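Local coordinates for amidohydrolase 3 domain-containing protein (Bacillus thuringiensis serovar konkukian, PDB 3GGM) that has no established function but is the N-terminal part of a longer protein that probably hydrolyses carbon-nitrogen bonds other than peptide bonds, at residues V3-I7 against S44-T49; V23-A27 against V36-L41. One frame throughout, in Å; residues are numbered along the deposited sequence.

Interaction 1 (V3-I7 against S44-T49); sequences VPDMI and SATEKT
Segment 3-7 runs extended through V3 and P4. It kinks at D5, where phi/psi is -84/-30, and enters strand 6-9 at M6. Segment 44-49 has no regular helix or strand. It leads into strand 50-53 and closes a type I beta turn from T46 to T49, with T49 N hydrogen-bonded to T46 O at 2.7 Å. CA atoms are nearest at V3-A45 (6.1 Å) and D5-T49 (4.5 Å). The backbones also meet in a CA-H...O contact, T49 CA to D5 O at 3.5 Å.

Among the side chains, T49 (chi1 p) is the most buried against the other segment. Its OG1 gives a hydrogen bond to T46 O (3.0 Å), which braces the turn. V3 (chi1 t) places CG1 near T46 OG1. The P4 ring lies beside S44, with P4 CG 3.8 Å from S44 OG. I7 (m, t) packs CD1 on A45 CB at 3.7 Å. S44 OG is hydrogen-bonded to L41 O. The CA-to-CB bond of D5 points away from segment 44-49, and D5 OD2 accepts from D30 N.

D5 and M6 both face I28, which makes a classic beta bulge. Backbone hydrogen bonds link D5 and I7 to K50, and I7 to I52, so the contact is the entry to the parallel pairing of strands 6-9 and 50-53 in the mixed sheet.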
ATOM      1  N   VAL A   3      14.358  12.590 -23.519  1.00 42.94           N
ATOM      2  CA  VAL A   3      15.008  12.857 -22.241  1.00 41.34           C
ATOM      3  C   VAL A   3      13.995  12.709 -21.107  1.00 39.97           C
ATOM      4  O   VAL A   3      12.932  13.331 -21.130  1.00 39.49           O
ATOM      5  CB  VAL A   3      15.595  14.287 -22.200  1.00 42.28           C
ATOM      6  CG1 VAL A   3      16.342  14.501 -20.901  1.00 42.66           C
ATOM      7  CG2 VAL A   3      16.526  14.506 -23.378  1.00 40.70           C
ATOM      8  N   PRO A   4      14.310  11.878 -20.100  1.00 38.22           N
ATOM      9  CA  PRO A   4      13.388  11.686 -18.975  1.00 36.46           C
ATOM     10  C   PRO A   4      13.367  12.878 -18.026  1.00 35.07           C
ATOM     11  O   PRO A   4      14.359  13.597 -17.903  1.00 34.39           O
ATOM     12  CB  PRO A   4      13.929  10.429 -18.297  1.00 35.93           C
ATOM     13  CG  PRO A   4      15.409  10.556 -18.516  1.00 37.98           C
ATOM     14  CD  PRO A   4      15.486  10.998 -19.973  1.00 38.09           C
ATOM     15  N   ASP A   5      12.241  13.088 -17.351  1.00 33.61           N
ATOM     16  CA  ASP A   5      12.143  14.193 -16.408  1.00 34.87           C
ATOM     17  C   ASP A   5      12.719  13.781 -15.063  1.00 34.51           C
ATOM     18  O   ASP A   5      13.257  14.607 -14.326  1.00 36.54           O
ATOM     19  CB  ASP A   5      10.686  14.621 -16.212  1.00 37.27           C
ATOM     20  CG  ASP A   5      10.029  15.058 -17.505  1.00 38.97           C
ATOM     21  OD1 ASP A   5      10.723  15.676 -18.344  1.00 40.89           O
ATOM     22  OD2 ASP A   5       8.820  14.791 -17.673  1.00 41.24           O
ATOM     23  N   MET A   6      12.619  12.493 -14.759  1.00 34.61           N
ATOM     24  CA  MET A   6      13.101  11.972 -13.488  1.00 33.47           C
ATOM     25  C   MET A   6      13.740  10.598 -13.652  1.00 31.50           C
ATOM     26  O   MET A   6      13.305   9.800 -14.476  1.00 28.65           O
ATOM     27  CB  MET A   6      11.921  11.881 -12.513  1.00 35.53           C
ATOM     28  CG  MET A   6      12.166  11.034 -11.278  1.00 38.91           C
ATOM     29  SD  MET A   6      13.313  11.781 -10.114  1.00 43.51           S
ATOM     30  CE  MET A   6      12.233  13.066  -9.405  1.00 43.28           C
ATOM     31  N   ILE A   7      14.774  10.338 -12.858  1.00 29.60           N
ATOM     32  CA  ILE A   7      15.460   9.053 -12.873  1.00 28.59           C
ATOM     33  C   ILE A   7      15.780   8.657 -11.438  1.00 27.33           C
ATOM     34  O   ILE A   7      16.544   9.338 -10.759  1.00 26.44           O
ATOM     35  CB  ILE A   7      16.785   9.105 -13.656  1.00 29.34           C
ATOM     36  CG1 ILE A   7      16.506   9.324 -15.144  1.00 31.76           C
ATOM     37  CG2 ILE A   7      17.567   7.811 -13.430  1.00 30.60           C
ATOM     38  CD1 ILE A   7      17.750   9.335 -16.010  1.00 30.81           C
ATOM     39  N   SER A  44      21.202   8.697 -20.163  1.00 35.56           N
ATOM     40  CA  SER A  44      20.143   9.322 -20.957  1.00 36.36           C
ATOM     41  C   SER A  44      19.706  10.654 -20.364  1.00 36.88           C
ATOM     42  O   SER A  44      18.985  11.422 -21.001  1.00 37.04           O
ATOM     43  CB  SER A  44      18.931   8.398 -21.028  1.00 37.29           C
ATOM     44  OG  SER A  44      18.265   8.368 -19.775  1.00 36.79           O
ATOM     45  N   ALA A  45      20.144  10.923 -19.141  1.00 37.03           N
ATOM     46  CA  ALA A  45      19.784  12.152 -18.451  1.00 39.88           C
ATOM     47  C   ALA A  45      20.498  13.394 -18.993  1.00 42.07           C
ATOM     48  O   ALA A  45      21.550  13.300 -19.624  1.00 41.21           O
ATOM     49  CB  ALA A  45      20.081  12.005 -16.962  1.00 38.17           C
ATOM     50  N   THR A  46      19.901  14.555 -18.738  1.00 45.37           N
ATOM     51  CA  THR A  46      20.467  15.845 -19.129  1.00 48.83           C
ATOM     52  C   THR A  46      20.186  16.817 -17.984  1.00 50.38           C
ATOM     53  O   THR A  46      19.444  16.493 -17.059  1.00 52.22           O
ATOM     54  CB  THR A  46      19.837  16.407 -20.433  1.00 48.21           C
ATOM     55  OG1 THR A  46      18.442  16.658 -20.233  1.00 50.78           O
ATOM     56  CG2 THR A  46      20.018  15.426 -21.574  1.00 47.58           C
ATOM     57  N   GLU A  47      20.784  18.000 -18.052  1.00 51.69           N
ATOM     58  CA  GLU A  47      20.622  19.029 -17.027  1.00 53.02           C
ATOM     59  C   GLU A  47      19.216  19.103 -16.425  1.00 52.75           C
ATOM     60  O   GLU A  47      19.059  19.303 -15.220  1.00 53.90           O
ATOM     61  CB  GLU A  47      20.991  20.397 -17.617  1.00 55.33           C
ATOM     62  CG  GLU A  47      22.428  20.498 -18.123  1.00 58.36           C
ATOM     63  CD  GLU A  47      23.425  20.813 -17.017  1.00 60.12           C
ATOM     64  OE1 GLU A  47      23.355  21.932 -16.451  1.00 60.55           O
ATOM     65  OE2 GLU A  47      24.276  19.947 -16.716  1.00 60.31           O
ATOM     66  N   LYS A  48      18.199  18.930 -17.261  1.00 51.78           N
ATOM     67  CA  LYS A  48      16.814  19.011 -16.812  1.00 50.71           C
ATOM     68  C   LYS A  48      16.270  17.797 -16.058  1.00 49.00           C
ATOM     69  O   LYS A  48      15.342  17.922 -15.258  1.00 49.84           O
ATOM     70  CB  LYS A  48      15.905  19.305 -18.006  1.00 51.74           C
ATOM     71  CG  LYS A  48      16.220  20.620 -18.704  1.00 53.64           C
ATOM     72  CD  LYS A  48      15.155  20.969 -19.737  1.00 54.07           C
ATOM     73  CE  LYS A  48      15.458  22.301 -20.413  1.00 53.40           C
ATOM     74  NZ  LYS A  48      14.373  22.679 -21.365  1.00 53.25           N
ATOM     75  N   THR A  49      16.842  16.626 -16.300  1.00 46.10           N
ATOM     76  CA  THR A  49      16.354  15.421 -15.645  1.00 43.93           C
ATOM     77  C   THR A  49      16.640  15.389 -14.149  1.00 42.02           C
ATOM     78  O   THR A  49      17.787  15.524 -13.726  1.00 41.24           O
ATOM     79  CB  THR A  49      16.966  14.155 -16.282  1.00 44.32           C
ATOM     80  OG1 THR A  49      18.301  13.977 -15.801  1.00 47.86           O
ATOM     81  CG2 THR A  49      17.020  14.294 -17.787  1.00 42.48           C
TER

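Interaction 2 (V23-A27 against V36-L41); sequences VSAIA and VGGDEL
Backbone hydrogen bonds join the segments as antiparallel strands. A25 and G37 are a hydrogen-bonded pair (CA-CA 5.3 Å), and I26 and V36 a non-hydrogen-bonded pair (4.4 Å). G37 N bonds to A25 O at 3.0 Å. G37 O accepts from S24 N at 3.1 Å and weakly from A25 N at 2.9 Å. S24 and A25 both face G37, a classic beta bulge. G37 has phi/psi 157/-133, which calls for glycine.

After the strand, D39 to L41 have helical phi/psi without the regular bonds. L41 N hydrogen-bonds to G38 O (3.1 Å), and G38 N to E40 OE2 (2.7 Å).

I26 (t, t) and V36 (m) share one face, their CG1 atoms 4.0 Å apart; A25 lies on the other. V23 CG1 meets V36 CB (4.0 Å). L41 (chi1 -103°, chi2 p) brings CD2 to 4.1 Å from A25 CB and 4.0 Å from A27 CB.

This is the open end of hairpin 22-29/32-37, whose first strand also pairs with strands 6-9 and 12-14; V36 packs on L16 of the second subunit.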
ATOM      1  N   VAL A  23      14.670  -4.349 -10.868  1.00 19.22           N
ATOM      2  CA  VAL A  23      15.662  -3.455 -11.458  1.00 18.47           C
ATOM      3  C   VAL A  23      16.117  -2.514 -10.353  1.00 17.17           C
ATOM      4  O   VAL A  23      15.499  -2.479  -9.278  1.00 15.17           O
ATOM      5  CB  VAL A  23      15.067  -2.621 -12.617  1.00 19.65           C
ATOM      6  CG1 VAL A  23      14.643  -3.550 -13.761  1.00 19.34           C
ATOM      7  CG2 VAL A  23      13.870  -1.807 -12.110  1.00 19.33           C
ATOM      8  N   SER A  24      17.192  -1.768 -10.592  1.00 16.76           N
ATOM      9  CA  SER A  24      17.679  -0.838  -9.574  1.00 17.57           C
ATOM     10  C   SER A  24      17.421   0.610  -9.961  1.00 16.96           C
ATOM     11  O   SER A  24      17.662   1.518  -9.175  1.00 17.23           O
ATOM     12  CB  SER A  24      19.180  -1.026  -9.339  1.00 17.77           C
ATOM     13  OG  SER A  24      19.933  -0.749 -10.512  1.00 19.50           O
ATOM     14  N   ALA A  25      16.934   0.827 -11.175  1.00 18.31           N
ATOM     15  CA  ALA A  25      16.694   2.187 -11.630  1.00 19.09           C
ATOM     16  C   ALA A  25      15.512   2.280 -12.581  1.00 20.00           C
ATOM     17  O   ALA A  25      15.256   1.372 -13.355  1.00 18.47           O
ATOM     18  CB  ALA A  25      17.929   2.716 -12.312  1.00 19.40           C
ATOM     19  N   ILE A  26      14.812   3.404 -12.524  1.00 20.39           N
ATOM     20  CA  ILE A  26      13.667   3.608 -13.390  1.00 24.92           C
ATOM     21  C   ILE A  26      13.695   5.042 -13.909  1.00 23.95           C
ATOM     22  O   ILE A  26      14.143   5.953 -13.204  1.00 23.59           O
ATOM     23  CB  ILE A  26      12.357   3.351 -12.606  1.00 26.24           C
ATOM     24  CG1 ILE A  26      11.149   3.448 -13.529  1.00 28.88           C
ATOM     25  CG2 ILE A  26      12.219   4.362 -11.485  1.00 26.36           C
ATOM     26  CD1 ILE A  26       9.843   3.126 -12.822  1.00 32.25           C
ATOM     27  N   ALA A  27      13.236   5.234 -15.144  1.00 24.46           N
ATOM     28  CA  ALA A  27      13.193   6.563 -15.754  1.00 25.83           C
ATOM     29  C   ALA A  27      11.736   6.923 -16.023  1.00 27.39           C
ATOM     30  O   ALA A  27      10.960   6.091 -16.512  1.00 27.19           O
ATOM     31  CB  ALA A  27      13.996   6.593 -17.067  1.00 24.87           C
ATOM     32  N   VAL A  36      13.669   1.097 -17.724  1.00 27.27           N
ATOM     33  CA  VAL A  36      14.053   0.476 -16.460  1.00 27.75           C
ATOM     34  C   VAL A  36      15.369  -0.236 -16.695  1.00 27.62           C
ATOM     35  O   VAL A  36      15.688  -0.595 -17.827  1.00 25.86           O
ATOM     36  CB  VAL A  36      13.023  -0.574 -15.973  1.00 26.60           C
ATOM     37  CG1 VAL A  36      11.686   0.095 -15.687  1.00 25.59           C
ATOM     38  CG2 VAL A  36      12.875  -1.691 -17.006  1.00 26.52           C
ATOM     39  N   GLY A  37      16.130  -0.438 -15.625  1.00 27.79           N
ATOM     40  CA  GLY A  37      17.411  -1.116 -15.738  1.00 27.85           C
ATOM     41  C   GLY A  37      18.329  -0.755 -14.581  1.00 28.37           C
ATOM     42  O   GLY A  37      17.905  -0.763 -13.422  1.00 28.93           O
ATOM     43  N   GLY A  38      19.580  -0.433 -14.898  1.00 28.94           N
ATOM     44  CA  GLY A  38      20.549  -0.084 -13.876  1.00 29.41           C
ATOM     45  C   GLY A  38      21.013   1.351 -14.002  1.00 28.32           C
ATOM     46  O   GLY A  38      20.347   2.174 -14.633  1.00 28.67           O
ATOM     47  N   ASP A  39      22.163   1.671 -13.426  1.00 27.36           N
ATOM     48  CA  ASP A  39      22.639   3.042 -13.512  1.00 28.71           C
ATOM     49  C   ASP A  39      22.990   3.503 -14.935  1.00 28.01           C
ATOM     50  O   ASP A  39      23.299   4.670 -15.125  1.00 25.71           O
ATOM     51  CB  ASP A  39      23.821   3.278 -12.557  1.00 33.45           C
ATOM     52  CG  ASP A  39      24.883   2.206 -12.656  1.00 36.02           C
ATOM     53  OD1 ASP A  39      25.302   1.886 -13.787  1.00 39.08           O
ATOM     54  OD2 ASP A  39      25.305   1.688 -11.595  1.00 38.93           O
ATOM     55  N   GLU A  40      22.936   2.615 -15.934  1.00 26.96           N
ATOM     56  CA  GLU A  40      23.234   3.062 -17.303  1.00 28.16           C
ATOM     57  C   GLU A  40      22.156   4.059 -17.742  1.00 28.99           C
ATOM     58  O   GLU A  40      22.380   4.874 -18.629  1.00 31.11           O
ATOM     59  CB  GLU A  40      23.309   1.888 -18.302  1.00 26.72           C
ATOM     60  CG  GLU A  40      22.005   1.129 -18.558  1.00 27.25           C
ATOM     61  CD  GLU A  40      21.608   0.223 -17.402  1.00 27.22           C
ATOM     62  OE1 GLU A  40      22.376   0.126 -16.420  1.00 28.42           O
ATOM     63  OE2 GLU A  40      20.526  -0.396 -17.478  1.00 26.79           O
ATOM     64  N   LEU A  41      20.992   4.000 -17.102  1.00 29.70           N
ATOM     65  CA  LEU A  41      19.904   4.919 -17.410  1.00 28.92           C
ATOM     66  C   LEU A  41      20.347   6.374 -17.219  1.00 29.55           C
ATOM     67  O   LEU A  41      19.831   7.288 -17.873  1.00 25.33           O
ATOM     68  CB  LEU A  41      18.696   4.637 -16.514  1.00 28.96           C
ATOM     69  CG  LEU A  41      17.505   3.871 -17.102  1.00 31.07           C
ATOM     70  CD1 LEU A  41      17.950   2.551 -17.706  1.00 29.79           C
ATOM     71  CD2 LEU A  41      16.463   3.651 -15.990  1.00 27.87           C
TER

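Overall arrangement
Interaction 2 is nested along the chain inside the loop closed by interaction 1, and their centres lie 12 Å apart. Strands 6-9 and 22-29 are neighbours in one sheet, so the two contacts share it. They touch directly. I7 CD1 is 3.5 Å from L41 O, and I7 CG2 is 3.9 Å from I26 O. A27 CB meets P4 CB at 4.0 Å and I7 CG1 at 4.2 Å. The chain leaves the hairpin at 36-41 and soon reaches 44-49, where it meets the N-terminal segment. This fragment holds only the start of the amidohydrolase-family protein, and neither contact includes a bound ligand or metal.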